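Local coordinates for SnoaL-like domain-containing protein (Novosphingobium aromaticivorans, PDB 2RFR) that is of unknown function but belongs to the SnoaL-like branch of the NTF2-like proteins, built on a cystatin-like fold, at residues R117-F125 with A146-F154. Residues are numbered along the deposited sequence; the frame is centred on the assembly and turned at random. Where two conformers were deposited one is given.
Sequences RVSANRWTF and AAARALLQF
Leu151 O accepts two hydrogen bonds from one side chain, Arg122, whose NE lies 3.1 Å and NH2 3.2 Å from it, a side-on grip on a single oxygen. This joins strand 112-128 of the curved NTF2-like (cystatin-like fold) sheet to the C-terminal end of helix 146-152, Gln153 being the first residue to leave helical phi/psi. Both nitrogens approach from the same face of the carbonyl plane: NE is moderately tilted from it, whereas NH2 stands 67° out of it, not on a lone pair. CG anti to the backbone N (chi1 -174°) and a bend at chi3 bring the guanidinium to the helix end, where NH2 also makes a weak bond to Ala150 O and lies 2.7 Å from Gln153 O. A leucine in place of Arg122 would probably leave Leu151 O without either of these donors and the helix end less firmly tied to the strand. Farther back on the strand, Ala120 supplies the apolar half of the contact, its CB directed toward the helix and touching Ala148, Leu151 and Leu152. The strand and helix axes approach to 6.9 Å at 44°, a close spacing consistent with alanine at both Ala120 and Ala148, whose CB atoms are 3.9 Å apart. Leu152 also packs on His102 of the same chain and Asp33 of a second subunit, another copy of the protein. Its CG rests 3.6 Å from Ala120 CB.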
loop_
_atom_site.group_PDB
_atom_site.type_symbol
_atom_site.label_atom_id
_atom_site.label_comp_id
_atom_site.label_asym_id
_atom_site.label_seq_id
_atom_site.Cartn_x
_atom_site.Cartn_y
_atom_site.Cartn_z
ATOM N N ARG A 117 4.603 -5.236 16.356
ATOM C CA ARG A 117 3.844 -4.030 16.706
ATOM C C ARG A 117 2.869 -3.790 15.550
ATOM O O ARG A 117 3.195 -4.036 14.387
ATOM C CB ARG A 117 4.779 -2.811 16.916
ATOM C CG ARG A 117 5.654 -2.906 18.169
ATOM C CD ARG A 117 6.687 -1.747 18.312
ATOM N NE ARG A 117 6.033 -0.452 18.644
ATOM C CZ ARG A 117 5.799 0.036 19.875
ATOM N NH1 ARG A 117 6.166 -0.644 20.969
ATOM N NH2 ARG A 117 5.257 1.273 20.038
ATOM N N VAL A 118 1.694 -3.262 15.875
ATOM C CA VAL A 118 0.693 -2.764 14.920
ATOM C C VAL A 118 0.314 -1.384 15.415
ATOM O O VAL A 118 -0.045 -1.241 16.579
ATOM C CB VAL A 118 -0.545 -3.667 14.871
ATOM C CG1 VAL A 118 -1.602 -3.083 13.982
ATOM C CG2 VAL A 118 -0.169 -5.095 14.452
ATOM N N SER A 119 0.456 -0.379 14.544
ATOM C CA SER A 119 0.413 1.022 14.956
ATOM C C SER A 119 -0.334 1.900 14.005
ATOM O O SER A 119 -0.426 1.632 12.790
ATOM C CB SER A 119 1.825 1.561 15.076
ATOM O OG SER A 119 2.613 0.775 16.007
ATOM N N ALA A 120 -0.835 3.000 14.555
ATOM C CA ALA A 120 -1.274 4.165 13.783
ATOM C C ALA A 120 -0.153 5.127 13.616
ATOM O O ALA A 120 0.712 5.258 14.498
ATOM C CB ALA A 120 -2.386 4.827 14.566
ATOM N N ASN A 121 -0.173 5.880 12.506
ATOM C CA ASN A 121 0.794 6.947 12.293
ATOM C C ASN A 121 0.099 8.157 11.715
ATOM O O ASN A 121 -0.716 8.048 10.812
ATOM C CB ASN A 121 1.865 6.572 11.250
ATOM C CG ASN A 121 2.646 5.358 11.591
ATOM O OD1 ASN A 121 3.727 5.455 12.126
ATOM N ND2 ASN A 121 2.060 4.174 11.392
ATOM N N ARG A 122 0.531 9.313 12.183
ATOM C CA ARG A 122 0.224 10.586 11.588
ATOM C C ARG A 122 1.510 11.298 11.265
ATOM O O ARG A 122 2.383 11.443 12.116
ATOM C CB ARG A 122 -0.581 11.469 12.564
ATOM C CG ARG A 122 -1.034 12.766 11.879
ATOM C CD ARG A 122 -1.792 13.604 12.838
ATOM N NE ARG A 122 -3.106 13.068 13.029
ATOM C CZ ARG A 122 -4.231 13.745 12.894
ATOM N NH1 ARG A 122 -4.227 15.024 12.536
ATOM N NH2 ARG A 122 -5.372 13.131 13.157
ATOM N N TRP A 123 1.632 11.732 10.017
ATOM C CA TRP A 123 2.823 12.408 9.501
ATOM C C TRP A 123 2.437 13.801 9.053
ATOM O O TRP A 123 1.368 13.988 8.486
ATOM C CB TRP A 123 3.330 11.689 8.285
ATOM C CG TRP A 123 3.829 10.299 8.365
ATOM C CD1 TRP A 123 3.088 9.162 8.512
ATOM C CD2 TRP A 123 5.178 9.870 8.154
ATOM N NE1 TRP A 123 3.902 8.080 8.422
ATOM C CE2 TRP A 123 5.182 8.462 8.156
ATOM C CE3 TRP A 123 6.371 10.525 7.958
ATOM C CZ2 TRP A 123 6.332 7.733 7.975
ATOM C CZ3 TRP A 123 7.519 9.794 7.743
ATOM C CH2 TRP A 123 7.483 8.416 7.719
ATOM N N THR A 124 3.305 14.757 9.268
ATOM C CA THR A 124 3.221 16.078 8.673
ATOM C C THR A 124 4.424 16.317 7.812
ATOM O O THR A 124 5.504 15.776 8.062
ATOM C CB THR A 124 3.063 17.141 9.700
ATOM O OG1 THR A 124 4.216 17.178 10.507
ATOM C CG2 THR A 124 1.829 16.990 10.567
ATOM N N PHE A 125 4.242 17.158 6.784
ATOM C CA PHE A 125 5.268 17.423 5.780
ATOM C C PHE A 125 5.280 18.896 5.446
ATOM O O PHE A 125 4.283 19.601 5.595
ATOM C CB PHE A 125 4.995 16.636 4.494
ATOM C CG PHE A 125 4.843 15.163 4.669
ATOM C CD1 PHE A 125 3.643 14.648 4.996
ATOM C CD2 PHE A 125 5.908 14.309 4.576
ATOM C CE1 PHE A 125 3.485 13.285 5.190
ATOM C CE2 PHE A 125 5.781 12.924 4.782
ATOM C CZ PHE A 125 4.548 12.432 5.121
ATOM N N ALA A 146 -5.891 5.162 23.399
ATOM C CA ALA A 146 -6.609 6.297 22.832
ATOM C C ALA A 146 -5.797 7.020 21.797
ATOM O O ALA A 146 -6.310 7.510 20.779
ATOM C CB ALA A 146 -7.048 7.260 23.943
ATOM N N ALA A 147 -4.494 7.135 22.001
ATOM C CA ALA A 147 -3.647 7.948 21.099
ATOM C C ALA A 147 -3.666 7.374 19.695
ATOM O O ALA A 147 -3.639 8.165 18.732
ATOM C CB ALA A 147 -2.202 8.030 21.635
ATOM N N ALA A 148 -3.677 6.057 19.538
ATOM C CA ALA A 148 -3.600 5.507 18.205
ATOM C C ALA A 148 -4.853 5.886 17.423
ATOM O O ALA A 148 -4.757 6.174 16.244
ATOM C CB ALA A 148 -3.392 3.995 18.274
ATOM N N ARG A 149 -6.021 5.776 18.054
ATOM C CA ARG A 149 -7.247 6.172 17.368
ATOM C C ARG A 149 -7.246 7.631 16.985
ATOM O O ARG A 149 -7.653 8.023 15.869
ATOM C CB ARG A 149 -8.475 5.880 18.222
ATOM C CG ARG A 149 -8.668 4.383 18.387
ATOM C CD ARG A 149 -10.021 4.053 19.031
ATOM N NE ARG A 149 -10.093 4.586 20.389
ATOM C CZ ARG A 149 -9.617 3.977 21.470
ATOM N NH1 ARG A 149 -9.097 2.785 21.414
ATOM N NH2 ARG A 149 -9.714 4.561 22.662
ATOM N N ALA A 150 -6.734 8.490 17.866
ATOM C CA ALA A 150 -6.650 9.923 17.569
ATOM C C ALA A 150 -5.731 10.260 16.450
ATOM O O ALA A 150 -5.998 11.196 15.687
ATOM C CB ALA A 150 -6.258 10.719 18.863
ATOM N N LEU A 151 -4.639 9.516 16.285
ATOM C CA LEU A 151 -3.736 9.730 15.176
ATOM C C LEU A 151 -4.427 9.509 13.849
ATOM O O LEU A 151 -4.097 10.177 12.877
ATOM C CB LEU A 151 -2.492 8.853 15.314
ATOM C CG LEU A 151 -1.564 9.177 16.459
ATOM C CD1 LEU A 151 -0.449 8.183 16.516
ATOM C CD2 LEU A 151 -1.000 10.645 16.366
ATOM N N LEU A 152 -5.336 8.539 13.773
ATOM C CA LEU A 152 -6.042 8.203 12.550
ATOM C C LEU A 152 -7.180 9.112 12.214
ATOM O O LEU A 152 -7.625 9.151 11.088
ATOM C CB LEU A 152 -6.500 6.744 12.591
ATOM C CG LEU A 152 -5.364 5.729 12.675
ATOM C CD1 LEU A 152 -5.929 4.317 12.849
ATOM C CD2 LEU A 152 -4.400 5.807 11.468
ATOM N N GLN A 153 -7.683 9.799 13.221
ATOM C CA GLN A 153 -8.948 10.438 13.016
ATOM C C GLN A 153 -8.746 11.647 12.127
ATOM O O GLN A 153 -7.643 12.289 12.062
ATOM C CB GLN A 153 -9.568 10.796 14.353
ATOM C CG GLN A 153 -9.024 12.036 14.845
ATOM C CD GLN A 153 -9.511 12.295 16.265
ATOM O OE1 GLN A 153 -10.052 11.383 16.904
ATOM N NE2 GLN A 153 -9.311 13.505 16.768
ATOM N N PHE A 154 -9.795 11.963 11.385
ATOM C CA PHE A 154 -9.815 13.201 10.573
ATOM C C PHE A 154 -10.446 14.335 11.382
ATOM O O PHE A 154 -10.109 15.524 11.099
ATOM C CB PHE A 154 -10.573 13.009 9.247
#